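Local coordinates for putative phosphosugar isomerase (Silicibacter pomeroyi DSS-3, PDB 3FJ1), which probably binds phosphorylated sugars through its two SIS domains and may act as an isomerase or aminotransferase, though its exact function is unknown, at residues Ser249-Ala261 against Gln276-Thr288. Numbering follows the deposited sequence.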
# COMPACT_ATOMS: atom_id res chain seq x y z
N SER A 249 -10.77 -16.87 -1.38
CA SER A 249 -11.69 -16.89 -2.50
C SER A 249 -12.78 -15.87 -2.25
O SER A 249 -13.60 -16.05 -1.33
CB SER A 249 -12.32 -18.28 -2.71
OG SER A 249 -13.42 -18.23 -3.62
N ILE A 250 -12.77 -14.82 -3.07
CA ILE A 250 -13.78 -13.77 -3.02
C ILE A 250 -15.18 -14.36 -3.19
O ILE A 250 -16.07 -14.02 -2.44
CB ILE A 250 -13.52 -12.68 -4.11
CG1 ILE A 250 -14.38 -11.44 -3.85
CG2 ILE A 250 -13.74 -13.21 -5.54
CD1 ILE A 250 -14.09 -10.32 -4.82
N VAL A 251 -15.35 -15.26 -4.16
CA VAL A 251 -16.65 -15.90 -4.41
C VAL A 251 -17.15 -16.76 -3.23
O VAL A 251 -18.33 -16.70 -2.84
CB VAL A 251 -16.59 -16.79 -5.66
CG1 VAL A 251 -17.90 -17.54 -5.82
CG2 VAL A 251 -16.25 -15.97 -6.91
N GLU A 252 -16.26 -17.58 -2.68
CA GLU A 252 -16.60 -18.47 -1.55
C GLU A 252 -17.00 -17.69 -0.27
O GLU A 252 -17.73 -18.21 0.58
CB GLU A 252 -15.40 -19.40 -1.29
CG GLU A 252 -15.62 -20.54 -0.28
CD GLU A 252 -14.38 -21.44 -0.09
OE1 GLU A 252 -13.57 -21.59 -1.03
OE2 GLU A 252 -14.23 -22.02 1.02
N GLU A 253 -16.54 -16.45 -0.15
CA GLU A 253 -16.87 -15.62 1.00
C GLU A 253 -18.35 -15.27 1.05
O GLU A 253 -18.91 -15.09 2.13
CB GLU A 253 -16.02 -14.35 1.01
CG GLU A 253 -14.62 -14.55 1.50
CD GLU A 253 -14.59 -14.75 3.00
OE1 GLU A 253 -14.80 -13.76 3.74
OE2 GLU A 253 -14.39 -15.90 3.44
N GLY A 254 -18.97 -15.17 -0.11
CA GLY A 254 -20.39 -14.86 -0.21
C GLY A 254 -20.80 -13.44 0.18
O GLY A 254 -21.93 -13.22 0.62
N PHE A 255 -19.89 -12.47 0.03
CA PHE A 255 -20.22 -11.09 0.31
C PHE A 255 -20.33 -10.25 -0.97
O PHE A 255 -19.73 -10.62 -2.01
CB PHE A 255 -19.20 -10.47 1.26
CG PHE A 255 -19.15 -11.16 2.60
CD1 PHE A 255 -20.26 -11.12 3.45
CD2 PHE A 255 -18.03 -11.87 2.99
CE1 PHE A 255 -20.23 -11.76 4.67
CE2 PHE A 255 -17.99 -12.51 4.23
CZ PHE A 255 -19.10 -12.47 5.06
N PRO A 256 -21.10 -9.14 -0.91
CA PRO A 256 -21.26 -8.31 -2.10
C PRO A 256 -19.93 -7.68 -2.55
O PRO A 256 -19.05 -7.34 -1.73
CB PRO A 256 -22.22 -7.19 -1.65
CG PRO A 256 -22.82 -7.65 -0.40
CD PRO A 256 -21.86 -8.60 0.23
N VAL A 257 -19.82 -7.51 -3.87
CA VAL A 257 -18.62 -6.95 -4.49
C VAL A 257 -19.03 -5.67 -5.21
O VAL A 257 -20.03 -5.65 -5.92
CB VAL A 257 -18.02 -7.97 -5.47
CG1 VAL A 257 -16.78 -7.40 -6.17
CG2 VAL A 257 -17.70 -9.29 -4.76
N LEU A 258 -18.27 -4.60 -5.01
CA LEU A 258 -18.55 -3.33 -5.64
C LEU A 258 -17.36 -2.91 -6.50
O LEU A 258 -16.29 -2.61 -5.97
CB LEU A 258 -18.80 -2.29 -4.56
CG LEU A 258 -19.52 -0.99 -4.92
CD1 LEU A 258 -19.59 -0.10 -3.67
CD2 LEU A 258 -19.00 -0.24 -6.13
N GLY A 259 -17.55 -2.87 -7.82
CA GLY A 259 -16.51 -2.46 -8.74
C GLY A 259 -16.57 -0.98 -9.08
O GLY A 259 -17.53 -0.52 -9.70
N PHE A 260 -15.53 -0.25 -8.65
CA PHE A 260 -15.35 1.16 -8.96
C PHE A 260 -14.74 1.30 -10.35
O PHE A 260 -13.55 1.04 -10.55
CB PHE A 260 -14.49 1.85 -7.90
CG PHE A 260 -15.22 2.07 -6.59
CD1 PHE A 260 -16.03 3.16 -6.44
CD2 PHE A 260 -15.11 1.18 -5.53
CE1 PHE A 260 -16.70 3.38 -5.24
CE2 PHE A 260 -15.75 1.39 -4.34
CZ PHE A 260 -16.54 2.47 -4.18
N ALA A 261 -15.60 1.67 -11.30
CA ALA A 261 -15.18 1.91 -12.70
C ALA A 261 -15.35 3.39 -13.10
O ALA A 261 -16.45 3.93 -13.04
CB ALA A 261 -16.00 1.02 -13.66
N GLN A 276 -16.96 -11.72 -14.69
CA GLN A 276 -16.40 -13.06 -14.43
C GLN A 276 -16.77 -13.53 -13.02
O GLN A 276 -17.14 -14.71 -12.81
CB GLN A 276 -14.88 -13.07 -14.57
CG GLN A 276 -14.35 -13.06 -16.00
CD GLN A 276 -12.84 -13.00 -16.05
OE1 GLN A 276 -12.14 -13.58 -15.20
NE2 GLN A 276 -12.30 -12.26 -17.03
N ILE A 277 -16.68 -12.59 -12.08
CA ILE A 277 -17.03 -12.84 -10.69
C ILE A 277 -18.54 -13.16 -10.60
O ILE A 277 -18.94 -14.17 -9.96
CB ILE A 277 -16.61 -11.67 -9.79
CG1 ILE A 277 -15.09 -11.50 -9.78
CG2 ILE A 277 -17.15 -11.90 -8.37
CD1 ILE A 277 -14.64 -10.21 -9.16
N ALA A 278 -19.38 -12.34 -11.24
CA ALA A 278 -20.84 -12.57 -11.28
C ALA A 278 -21.19 -13.91 -11.93
O ALA A 278 -22.15 -14.58 -11.52
CB ALA A 278 -21.54 -11.42 -12.02
N ALA A 279 -20.41 -14.32 -12.93
CA ALA A 279 -20.63 -15.62 -13.61
C ALA A 279 -20.33 -16.84 -12.69
O ALA A 279 -20.76 -17.96 -12.98
CB ALA A 279 -19.81 -15.70 -14.90
N LYS A 280 -19.62 -16.61 -11.59
CA LYS A 280 -19.40 -17.67 -10.58
C LYS A 280 -20.49 -17.72 -9.51
O LYS A 280 -20.41 -18.54 -8.58
CB LYS A 280 -18.03 -17.46 -9.93
CG LYS A 280 -16.87 -17.68 -10.90
CD LYS A 280 -15.52 -17.32 -10.30
CE LYS A 280 -14.35 -17.71 -11.23
NZ LYS A 280 -14.44 -19.18 -11.62
N GLY A 281 -21.51 -16.88 -9.65
CA GLY A 281 -22.65 -16.82 -8.74
C GLY A 281 -22.60 -15.76 -7.65
O GLY A 281 -23.53 -15.62 -6.87
N ALA A 282 -21.50 -15.02 -7.58
CA ALA A 282 -21.36 -13.93 -6.59
C ALA A 282 -22.27 -12.74 -6.89
O ALA A 282 -22.71 -12.54 -8.02
CB ALA A 282 -19.90 -13.47 -6.52
N THR A 283 -22.52 -11.96 -5.84
CA THR A 283 -23.32 -10.76 -5.93
C THR A 283 -22.38 -9.61 -6.23
O THR A 283 -21.60 -9.21 -5.37
CB THR A 283 -24.02 -10.50 -4.61
OG1 THR A 283 -24.85 -11.63 -4.34
CG2 THR A 283 -24.86 -9.25 -4.70
N VAL A 284 -22.43 -9.12 -7.46
CA VAL A 284 -21.52 -8.09 -7.93
C VAL A 284 -22.24 -6.91 -8.58
O VAL A 284 -23.20 -7.09 -9.36
CB VAL A 284 -20.53 -8.68 -8.96
CG1 VAL A 284 -19.42 -7.65 -9.28
CG2 VAL A 284 -19.95 -9.99 -8.45
N PHE A 285 -21.79 -5.71 -8.22
CA PHE A 285 -22.30 -4.44 -8.72
C PHE A 285 -21.11 -3.65 -9.28
O PHE A 285 -19.98 -3.79 -8.79
CB PHE A 285 -22.93 -3.64 -7.58
CG PHE A 285 -24.05 -4.35 -6.84
CD1 PHE A 285 -23.78 -5.23 -5.78
CD2 PHE A 285 -25.36 -4.12 -7.19
CE1 PHE A 285 -24.81 -5.85 -5.11
CE2 PHE A 285 -26.39 -4.73 -6.52
CZ PHE A 285 -26.10 -5.60 -5.47
N ALA A 286 -21.33 -2.83 -10.30
CA ALA A 286 -20.21 -2.03 -10.84
C ALA A 286 -20.72 -0.72 -11.40
O ALA A 286 -21.82 -0.68 -11.93
CB ALA A 286 -19.42 -2.81 -11.88
N THR A 287 -19.91 0.34 -11.30
CA THR A 287 -20.30 1.71 -11.71
C THR A 287 -20.01 1.95 -13.19
O THR A 287 -19.29 2.86 -13.55
CB THR A 287 -19.57 2.80 -10.87
OG1 THR A 287 -18.16 2.73 -11.13
CG2 THR A 287 -19.79 2.62 -9.32
N THR A 288 -20.59 1.12 -14.04
CA THR A 288 -20.38 1.19 -15.47
C THR A 288 -21.48 0.43 -16.19
O THR A 288 -21.95 -0.62 -15.74
CB THR A 288 -19.01 0.63 -15.89
OG1 THR A 288 -18.98 0.46 -17.31
CG2 THR A 288 -18.72 -0.71 -15.21
O HOH W 1 -23.62 -11.72 -1.13
O HOH W 2 -21.40 -12.60 -3.39
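V257, L258 and G259 pair in parallel with V284, F285 and A286, the two strand axes 4.6 Å apart at 19°. Backbone bonds run from V257 N to T283 O (2.9 Å), F285 N to V257 O, G259 N to F285 O and T287 N to G259 O. After T287 N, the T287 side chain continues the pairing. Its chi1 of 64° sets OG1 between its own N and carbonyl carbon, where it accepts from A261 N at 2.8 Å. At the other end, a water bridges F255 O and T283 N. V257 and V284 lie side by side on one sheet face, V257 CB 4.1 Å from V284 CG1. I277 CG2 reaches V257 CG2 and V251 CG2. V251 CG2 also lies 3.7 Å from K280 CD, the two side chains crossing at about a right angle. L258 and F285 point to the other face; the edge of the F285 ring, at CD1, lies 3.8 Å from V257 O, which is near the ring plane. This is the beta-alpha-beta unit of the second SIS domain, with helix 267-279 as the crossover. Strand 208-212 flanks 257-259, strand 295-296 flanks 284-286, and helix 196-204 packs on L258 and F285.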